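Response regulator receiver (Brucella melitensis biovar Abortus, PDB 4G97) probably acts as a two-component response regulator whose phosphorylated receiver domain frees a sigma-factor-like domain to bind an anti-sigma factor. Local coordinates at residues A[235-240]-A[244-249]; A[187-192]-A[248-253]; A[18-23]-A[98-103]. All coordinates share one frame; numbering follows the deposited sequence.

Interaction 1 (A[235-240]-A[244-249]); sequences FLVTKP and DMVKAL
L249 and V237 interlock where the last strand of the receiver sheet faces the helix that follows it, a clear example of how a short chain reversal packs a strand against its own helix. Strand 236-238 and helix 244-249 run almost exactly antiparallel, at 174°, with their axes 8.6 Å apart at the closest. The two methyls of L249 divide the work. L249 CD1 is the bump that presses between the strand backbone and the V237 side chain, 3.4 Å from L236 O and 3.5 Å from V237 CG2. CD2 leans the other way, toward F235 CD1, while the carbonyl oxygen of L249 lies over one face of the F235 ring. V237 is in turn a fork: its CG2 is taken up by L249, and V237 CG1 meets V246 CG2 at 3.8 Å, so the V246 methyl closes the groove beside the fork. Farther along the strand M245 fills the next hollow. M245 has CG anti to the backbone N (chi1 177°) and stays extended to the sulfur, which carries SD alongside V237 CA and up to the backbone of T238; the bend beyond it turns only CE. There T238 N donates a weak but nearly straight hydrogen bond to M245 SD, 3.4 Å long with an angle of 173° at the hydrogen. V237 and K239 pair with strand 215-219, so this outermost strand is bonded along one side to its sheet neighbour. The chemistry is thus almost wholly apolar, and the thioether implies a soft, weak acceptor for an amide that faces the helix.

Interaction 2 (A[187-192]-A[248-253]); sequences MVLADI and ALISQA
D191 OD2 takes the salt bridge from K239 NZ, while D191 OD1 accepts from Q193 N; these bonds hold the carboxylate at the C-terminal end of strand 187-191, whose other end brings M187 and L189 against I250 and A253 of the helix. The polar grip and the apolar contact are therefore separated along one strand. M187 does most of the touching. With CG anti to the backbone N (chi1 -176°), the extended chain puts M187 SD 4.0 Å from I250 CG2, and the bend beyond the sulfur brings M187 CE to 3.7 Å from A253 CB. Two residues along the strand, L189 CD2 approaches I250 CG1 at 4.2 Å, a looser touch. I250 thus offers a different branch to each strand residue, CG2 to M187 and CG1 to L189, while I216 of strand 215-219 touches both L189 and I250. I250 and A253, three apart, lie on one side of the helix and match the alternate residues M187 and L189. The axes come no closer than 11.0 Å, with 147° between their directions, so side chains alone span the gap. A central parallel strand, covered by the last helix and ending in the predicted phosphoacceptor aspartate, is characteristic of the CheY-like receiver fold.

Interaction 3 (A[18-23]-A[98-103]); sequences SRALTG and AFLLVA
L100 projects toward A20 and L21 across a helix-helix seam that joins the two parts of the sigma-like region of PhyR: helix 11-22 belongs to the sigma2 part, and helix 94-104 to the part that carries the sigma-like helices 109-116 and 120-135. The contact illustrates how one leucine can serve two neighbours on the opposing helix. L100 has CG anti to the carbonyl carbon (chi1 -72°) and CD1 fully extended beyond it, so this methyl leads the side chain. L100 CD1 enters the dip between A20 and L21, 3.8 Å from A20 CB and 3.7 Å from L21 CD1. A20 and L21 approach from different directions. A20 meets the methyl head on, its CB being directed at the other helix, whereas L21 starts off to one side; swung by a chi1 of -145°, far from a staggered value, it brings CD1 across the path of L100. The second methyl of L100, CD2, packs on Q252 CG of helix 243-265, and Q252 NE2 probably donates to A20 O; the receiver's last helix therefore borders the seam. F99, on another side of helix 94-104, rests against A248 of the same receiver helix. Near its end, helix 11-22 gains a further tie from a side chain: T22 OG1 donates to S18 O at 3.1 Å, tilted 31° from the carbonyl plane, while T22 N reaches the same oxygen from the opposite face.

All three contacts are buried, but they hold different layers. Interactions 1 and 2 share A248 and L249 and join successive turns of helix 243-265 to one parallel sheet, at its outermost strand and at its central strand respectively; F235 also packs on Q252 and A253 between them. Interaction 3 joins two helices within the sigma-like region and contains no strand. Its helices also meet helix 243-265, where M245 CB packs on A103 O and L249 CD2 on A20 CB, residues that serve interaction 1 as well. Chemically, interaction 1 adds a weak sulfur bond to its packing, whereas interactions 2 and 3 are joined across their segments purely by apolar side chains.

Interaction 1 (A[235-240]-A[244-249])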
loop_
_atom_site.group_PDB
_atom_site.type_symbol
_atom_site.label_atom_id
_atom_site.label_comp_id
_atom_site.label_asym_id
_atom_site.label_seq_id
_atom_site.Cartn_x
_atom_site.Cartn_y
_atom_site.Cartn_z
ATOM N N PHE A 235 -0.402 -4.548 -0.481
ATOM C CA PHE A 235 0.494 -3.444 -0.120
ATOM C C PHE A 235 1.767 -3.553 -0.913
ATOM O O PHE A 235 2.399 -4.599 -0.920
ATOM C CB PHE A 235 0.755 -3.432 1.395
ATOM C CG PHE A 235 -0.489 -3.351 2.242
ATOM C CD1 PHE A 235 -1.257 -2.184 2.275
ATOM C CD2 PHE A 235 -0.852 -4.407 3.073
ATOM C CE1 PHE A 235 -2.410 -2.110 3.051
ATOM C CE2 PHE A 235 -2.004 -4.325 3.871
ATOM C CZ PHE A 235 -2.771 -3.176 3.862
ATOM N N LEU A 236 2.081 -2.501 -1.661
ATOM C CA LEU A 236 3.201 -2.519 -2.597
ATOM C C LEU A 236 4.066 -1.272 -2.470
ATOM O O LEU A 236 3.590 -0.163 -2.688
ATOM C CB LEU A 236 2.608 -2.611 -4.024
ATOM C CG LEU A 236 3.439 -3.227 -5.139
ATOM C CD1 LEU A 236 3.887 -4.672 -4.801
ATOM C CD2 LEU A 236 2.629 -3.257 -6.414
ATOM N N VAL A 237 5.321 -1.472 -2.080
ATOM C CA VAL A 237 6.319 -0.418 -1.932
ATOM C C VAL A 237 7.147 -0.439 -3.228
ATOM O O VAL A 237 7.510 -1.510 -3.711
ATOM C CB VAL A 237 7.211 -0.641 -0.666
ATOM C CG1 VAL A 237 8.480 0.213 -0.707
ATOM C CG2 VAL A 237 6.447 -0.359 0.619
ATOM N N THR A 238 7.445 0.736 -3.780
ATOM C CA THR A 238 8.305 0.821 -4.964
ATOM C C THR A 238 9.769 0.927 -4.485
ATOM O O THR A 238 10.045 1.634 -3.518
ATOM C CB THR A 238 7.897 2.009 -5.836
ATOM O OG1 THR A 238 6.586 1.768 -6.355
ATOM C CG2 THR A 238 8.865 2.254 -7.009
ATOM N N LYS A 239 10.683 0.188 -5.112
ATOM C CA LYS A 239 12.093 0.359 -4.792
ATOM C C LYS A 239 12.776 1.089 -5.968
ATOM O O LYS A 239 12.510 0.731 -7.111
ATOM C CB LYS A 239 12.810 -0.908 -4.305
ATOM C CG LYS A 239 12.991 -2.002 -5.316
ATOM C CD LYS A 239 13.967 -3.036 -4.815
ATOM C CE LYS A 239 14.086 -4.118 -5.850
ATOM N NZ LYS A 239 15.122 -5.105 -5.482
ATOM N N PRO A 240 13.554 2.176 -5.736
ATOM C CA PRO A 240 13.881 2.793 -4.436
ATOM C C PRO A 240 12.637 3.513 -3.922
ATOM O O PRO A 240 11.759 3.849 -4.721
ATOM C CB PRO A 240 15.025 3.757 -4.792
ATOM C CG PRO A 240 14.710 4.187 -6.188
ATOM C CD PRO A 240 14.163 2.935 -6.854
ATOM N N ASP A 244 8.864 7.531 3.713
ATOM C CA ASP A 244 7.479 7.852 4.074
ATOM C C ASP A 244 6.459 6.902 3.413
ATOM O O ASP A 244 5.383 6.681 3.983
ATOM C CB ASP A 244 7.133 9.311 3.721
ATOM C CG ASP A 244 7.611 10.321 4.748
ATOM O OD1 ASP A 244 8.360 9.925 5.673
ATOM O OD2 ASP A 244 7.212 11.499 4.648
ATOM N N MET A 245 6.791 6.349 2.226
ATOM C CA MET A 245 5.946 5.377 1.527
ATOM C C MET A 245 5.878 4.093 2.372
ATOM O O MET A 245 4.795 3.552 2.572
ATOM C CB MET A 245 6.464 5.096 0.098
ATOM C CG MET A 245 5.653 4.035 -0.626
ATOM S SD MET A 245 6.360 3.542 -2.212
ATOM C CE MET A 245 5.879 4.927 -3.209
ATOM N N VAL A 246 7.031 3.651 2.890
ATOM C CA VAL A 246 7.191 2.473 3.762
ATOM C C VAL A 246 6.429 2.690 5.076
ATOM O O VAL A 246 5.620 1.851 5.473
ATOM C CB VAL A 246 8.688 2.163 4.005
ATOM C CG1 VAL A 246 8.859 1.084 5.067
ATOM C CG2 VAL A 246 9.370 1.741 2.702
ATOM N N LYS A 247 6.667 3.828 5.718
ATOM C CA LYS A 247 6.005 4.237 6.953
ATOM C C LYS A 247 4.466 4.161 6.806
ATOM O O LYS A 247 3.785 3.575 7.660
ATOM C CB LYS A 247 6.461 5.664 7.287
ATOM C CG LYS A 247 5.779 6.299 8.488
ATOM C CD LYS A 247 6.508 7.559 8.937
ATOM C CE LYS A 247 5.947 8.833 8.359
ATOM N NZ LYS A 247 6.764 10.017 8.748
ATOM N N ALA A 248 3.939 4.742 5.705
ATOM C CA ALA A 248 2.513 4.785 5.400
ATOM C C ALA A 248 1.930 3.416 5.202
ATOM O O ALA A 248 0.847 3.153 5.713
ATOM C CB ALA A 248 2.265 5.628 4.156
ATOM N N LEU A 249 2.613 2.556 4.438
ATOM C CA LEU A 249 2.098 1.226 4.160
ATOM C C LEU A 249 2.159 0.293 5.364
ATOM O O LEU A 249 1.238 -0.489 5.545
ATOM C CB LEU A 249 2.688 0.625 2.901
ATOM C CG LEU A 249 2.307 1.380 1.614
ATOM C CD1 LEU A 249 3.165 0.925 0.463
ATOM C CD2 LEU A 249 0.814 1.237 1.295
#

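Interaction 2 (A[187-192]-A[248-253])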
loop_
_atom_site.group_PDB
_atom_site.type_symbol
_atom_site.label_atom_id
_atom_site.label_comp_id
_atom_site.label_asym_id
_atom_site.label_seq_id
_atom_site.Cartn_x
_atom_site.Cartn_y
_atom_site.Cartn_z
ATOM N N MET A 187 4.758 -9.662 10.988
ATOM C CA MET A 187 4.655 -9.010 9.686
ATOM C C MET A 187 5.877 -9.361 8.852
ATOM O O MET A 187 6.961 -9.623 9.397
ATOM C CB MET A 187 4.585 -7.475 9.911
ATOM C CG MET A 187 4.371 -6.649 8.640
ATOM S SD MET A 187 4.158 -4.874 8.948
ATOM C CE MET A 187 2.523 -4.824 9.393
ATOM N N VAL A 188 5.714 -9.316 7.514
ATOM C CA VAL A 188 6.789 -9.568 6.556
ATOM C C VAL A 188 6.861 -8.404 5.549
ATOM O O VAL A 188 5.824 -7.952 5.061
ATOM C CB VAL A 188 6.616 -10.957 5.847
ATOM C CG1 VAL A 188 7.689 -11.195 4.794
ATOM C CG2 VAL A 188 6.621 -12.102 6.860
ATOM N N LEU A 189 8.094 -7.940 5.237
ATOM C CA LEU A 189 8.373 -6.949 4.187
ATOM C C LEU A 189 9.251 -7.734 3.226
ATOM O O LEU A 189 10.355 -8.141 3.606
ATOM C CB LEU A 189 9.083 -5.694 4.725
ATOM C CG LEU A 189 8.507 -5.121 6.031
ATOM C CD1 LEU A 189 9.379 -4.074 6.584
ATOM C CD2 LEU A 189 7.114 -4.600 5.860
ATOM N N ALA A 190 8.692 -8.084 2.038
ATOM C CA ALA A 190 9.364 -8.954 1.076
ATOM C C ALA A 190 9.638 -8.355 -0.285
ATOM O O ALA A 190 8.734 -7.803 -0.927
ATOM C CB ALA A 190 8.571 -10.245 0.897
ATOM N N ASP A 191 10.884 -8.517 -0.752
ATOM C CA ASP A 191 11.237 -8.139 -2.121
ATOM C C ASP A 191 10.646 -9.205 -3.058
ATOM O O ASP A 191 10.548 -10.374 -2.680
ATOM C CB ASP A 191 12.751 -8.069 -2.336
ATOM C CG ASP A 191 13.110 -7.242 -3.567
ATOM O OD1 ASP A 191 12.698 -7.624 -4.688
ATOM O OD2 ASP A 191 13.752 -6.195 -3.404
ATOM N N ILE A 192 10.244 -8.794 -4.257
ATOM C CA ILE A 192 9.652 -9.667 -5.276
ATOM C C ILE A 192 10.630 -10.706 -5.867
ATOM O O ILE A 192 10.248 -11.857 -6.074
ATOM C CB ILE A 192 8.886 -8.788 -6.321
ATOM C CG1 ILE A 192 7.394 -8.983 -6.194
ATOM C CG2 ILE A 192 9.357 -8.923 -7.775
ATOM C CD1 ILE A 192 6.828 -8.253 -5.121
ATOM N N ALA A 248 3.939 4.742 5.705
ATOM C CA ALA A 248 2.513 4.785 5.400
ATOM C C ALA A 248 1.930 3.416 5.202
ATOM O O ALA A 248 0.847 3.153 5.713
ATOM C CB ALA A 248 2.265 5.628 4.156
ATOM N N LEU A 249 2.613 2.556 4.438
ATOM C CA LEU A 249 2.098 1.226 4.160
ATOM C C LEU A 249 2.159 0.293 5.364
ATOM O O LEU A 249 1.238 -0.489 5.545
ATOM C CB LEU A 249 2.688 0.625 2.901
ATOM C CG LEU A 249 2.307 1.380 1.614
ATOM C CD1 LEU A 249 3.165 0.925 0.463
ATOM C CD2 LEU A 249 0.814 1.237 1.295
ATOM N N ILE A 250 3.189 0.435 6.228
ATOM C CA ILE A 250 3.243 -0.334 7.476
ATOM C C ILE A 250 2.074 0.087 8.363
ATOM O O ILE A 250 1.378 -0.775 8.904
ATOM C CB ILE A 250 4.603 -0.242 8.228
ATOM C CG1 ILE A 250 5.700 -0.917 7.405
ATOM C CG2 ILE A 250 4.492 -0.920 9.623
ATOM C CD1 ILE A 250 7.105 -0.593 7.889
ATOM N N SER A 251 1.841 1.406 8.478
ATOM C CA SER A 251 0.744 1.965 9.255
ATOM C C SER A 251 -0.611 1.393 8.790
ATOM O O SER A 251 -1.400 0.950 9.628
ATOM C CB SER A 251 0.735 3.486 9.156
ATOM O OG SER A 251 -0.372 4.004 9.875
ATOM N N GLN A 252 -0.885 1.411 7.470
ATOM C CA GLN A 252 -2.130 0.843 6.938
ATOM C C GLN A 252 -2.245 -0.639 7.257
ATOM O O GLN A 252 -3.305 -1.088 7.683
ATOM C CB GLN A 252 -2.237 1.038 5.420
ATOM C CG GLN A 252 -2.471 2.468 4.988
ATOM C CD GLN A 252 -3.738 3.054 5.530
ATOM O OE1 GLN A 252 -3.697 3.879 6.416
ATOM N NE2 GLN A 252 -4.885 2.682 4.985
ATOM N N ALA A 253 -1.169 -1.403 7.043
ATOM C CA ALA A 253 -1.171 -2.856 7.275
ATOM C C ALA A 253 -1.528 -3.214 8.726
ATOM O O ALA A 253 -2.255 -4.183 8.946
ATOM C CB ALA A 253 0.171 -3.461 6.901
#

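Interaction 3 (A[18-23]-A[98-103])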
loop_
_atom_site.group_PDB
_atom_site.type_symbol
_atom_site.label_atom_id
_atom_site.label_comp_id
_atom_site.label_asym_id
_atom_site.label_seq_id
_atom_site.Cartn_x
_atom_site.Cartn_y
_atom_site.Cartn_z
ATOM N N SER A 18 -6.263 2.289 -4.004
ATOM C CA SER A 18 -7.516 1.644 -3.606
ATOM C C SER A 18 -7.288 0.465 -2.645
ATOM O O SER A 18 -7.996 0.365 -1.655
ATOM C CB SER A 18 -8.289 1.192 -4.829
ATOM O OG SER A 18 -9.628 0.886 -4.476
ATOM N N ARG A 19 -6.287 -0.403 -2.931
ATOM C CA ARG A 19 -5.917 -1.529 -2.075
ATOM C C ARG A 19 -5.402 -1.038 -0.721
ATOM O O ARG A 19 -5.813 -1.584 0.300
ATOM C CB ARG A 19 -4.867 -2.406 -2.759
ATOM C CG ARG A 19 -5.375 -3.094 -4.033
ATOM C CD ARG A 19 -4.249 -3.830 -4.700
ATOM N NE ARG A 19 -4.589 -4.214 -6.068
ATOM C CZ ARG A 19 -3.787 -4.886 -6.884
ATOM N NH1 ARG A 19 -2.588 -5.284 -6.474
ATOM N NH2 ARG A 19 -4.173 -5.163 -8.119
ATOM N N ALA A 20 -4.523 -0.003 -0.694
ATOM C CA ALA A 20 -3.985 0.567 0.567
ATOM C C ALA A 20 -5.106 1.149 1.421
ATOM O O ALA A 20 -5.079 1.059 2.646
ATOM C CB ALA A 20 -2.980 1.658 0.262
ATOM N N LEU A 21 -6.116 1.711 0.749
ATOM C CA LEU A 21 -7.276 2.343 1.341
ATOM C C LEU A 21 -8.286 1.363 1.919
ATOM O O LEU A 21 -8.876 1.670 2.934
ATOM C CB LEU A 21 -7.938 3.200 0.260
ATOM C CG LEU A 21 -8.566 4.493 0.713
ATOM C CD1 LEU A 21 -7.492 5.501 1.153
ATOM C CD2 LEU A 21 -9.413 5.081 -0.420
ATOM N N THR A 22 -8.495 0.204 1.286
ATOM C CA THR A 22 -9.490 -0.785 1.720
ATOM C C THR A 22 -8.894 -1.986 2.483
ATOM O O THR A 22 -9.621 -2.680 3.190
ATOM C CB THR A 22 -10.331 -1.259 0.528
ATOM O OG1 THR A 22 -9.516 -2.051 -0.339
ATOM C CG2 THR A 22 -10.983 -0.120 -0.214
ATOM N N GLY A 23 -7.601 -2.243 2.298
ATOM C CA GLY A 23 -6.939 -3.350 2.967
ATOM C C GLY A 23 -7.014 -4.709 2.298
ATOM O O GLY A 23 -6.546 -5.689 2.882
ATOM N N ALA A 98 -5.396 11.291 2.905
ATOM C CA ALA A 98 -4.536 12.434 2.654
ATOM C C ALA A 98 -3.065 12.033 2.683
ATOM O O ALA A 98 -2.327 12.332 1.740
ATOM C CB ALA A 98 -4.839 13.546 3.661
ATOM N N PHE A 99 -2.648 11.298 3.726
ATOM C CA PHE A 99 -1.266 10.840 3.864
ATOM C C PHE A 99 -0.887 9.868 2.749
ATOM O O PHE A 99 0.227 9.960 2.204
ATOM C CB PHE A 99 -1.042 10.207 5.252
ATOM C CG PHE A 99 0.405 10.240 5.687
ATOM C CD1 PHE A 99 0.907 11.319 6.407
ATOM C CD2 PHE A 99 1.267 9.196 5.374
ATOM C CE1 PHE A 99 2.255 11.362 6.782
ATOM C CE2 PHE A 99 2.613 9.238 5.757
ATOM C CZ PHE A 99 3.094 10.316 6.466
ATOM N N LEU A 100 -1.823 8.966 2.369
ATOM C CA LEU A 100 -1.577 7.998 1.298
ATOM C C LEU A 100 -1.322 8.717 -0.031
ATOM O O LEU A 100 -0.351 8.399 -0.701
ATOM C CB LEU A 100 -2.703 6.954 1.169
ATOM C CG LEU A 100 -2.795 5.869 2.281
ATOM C CD1 LEU A 100 -3.930 4.930 1.999
ATOM C CD2 LEU A 100 -1.512 5.034 2.385
ATOM N N LEU A 101 -2.135 9.728 -0.361
ATOM C CA LEU A 101 -1.998 10.514 -1.604
ATOM C C LEU A 101 -0.649 11.181 -1.749
ATOM O O LEU A 101 -0.125 11.253 -2.858
ATOM C CB LEU A 101 -3.124 11.568 -1.740
ATOM C CG LEU A 101 -4.532 11.023 -2.017
ATOM C CD1 LEU A 101 -5.575 12.085 -1.760
ATOM C CD2 LEU A 101 -4.644 10.423 -3.417
ATOM N N VAL A 102 -0.091 11.676 -0.635
ATOM C CA VAL A 102 1.211 12.325 -0.642
ATOM C C VAL A 102 2.356 11.326 -0.463
ATOM O O VAL A 102 3.224 11.259 -1.329
ATOM C CB VAL A 102 1.315 13.572 0.300
ATOM C CG1 VAL A 102 0.397 14.696 -0.167
ATOM C CG2 VAL A 102 1.005 13.218 1.746
ATOM N N ALA A 103 2.351 10.533 0.638
ATOM C CA ALA A 103 3.433 9.579 0.952
ATOM C C ALA A 103 3.504 8.400 0.024
ATOM O O ALA A 103 4.608 7.978 -0.318
ATOM C CB ALA A 103 3.320 9.092 2.382
#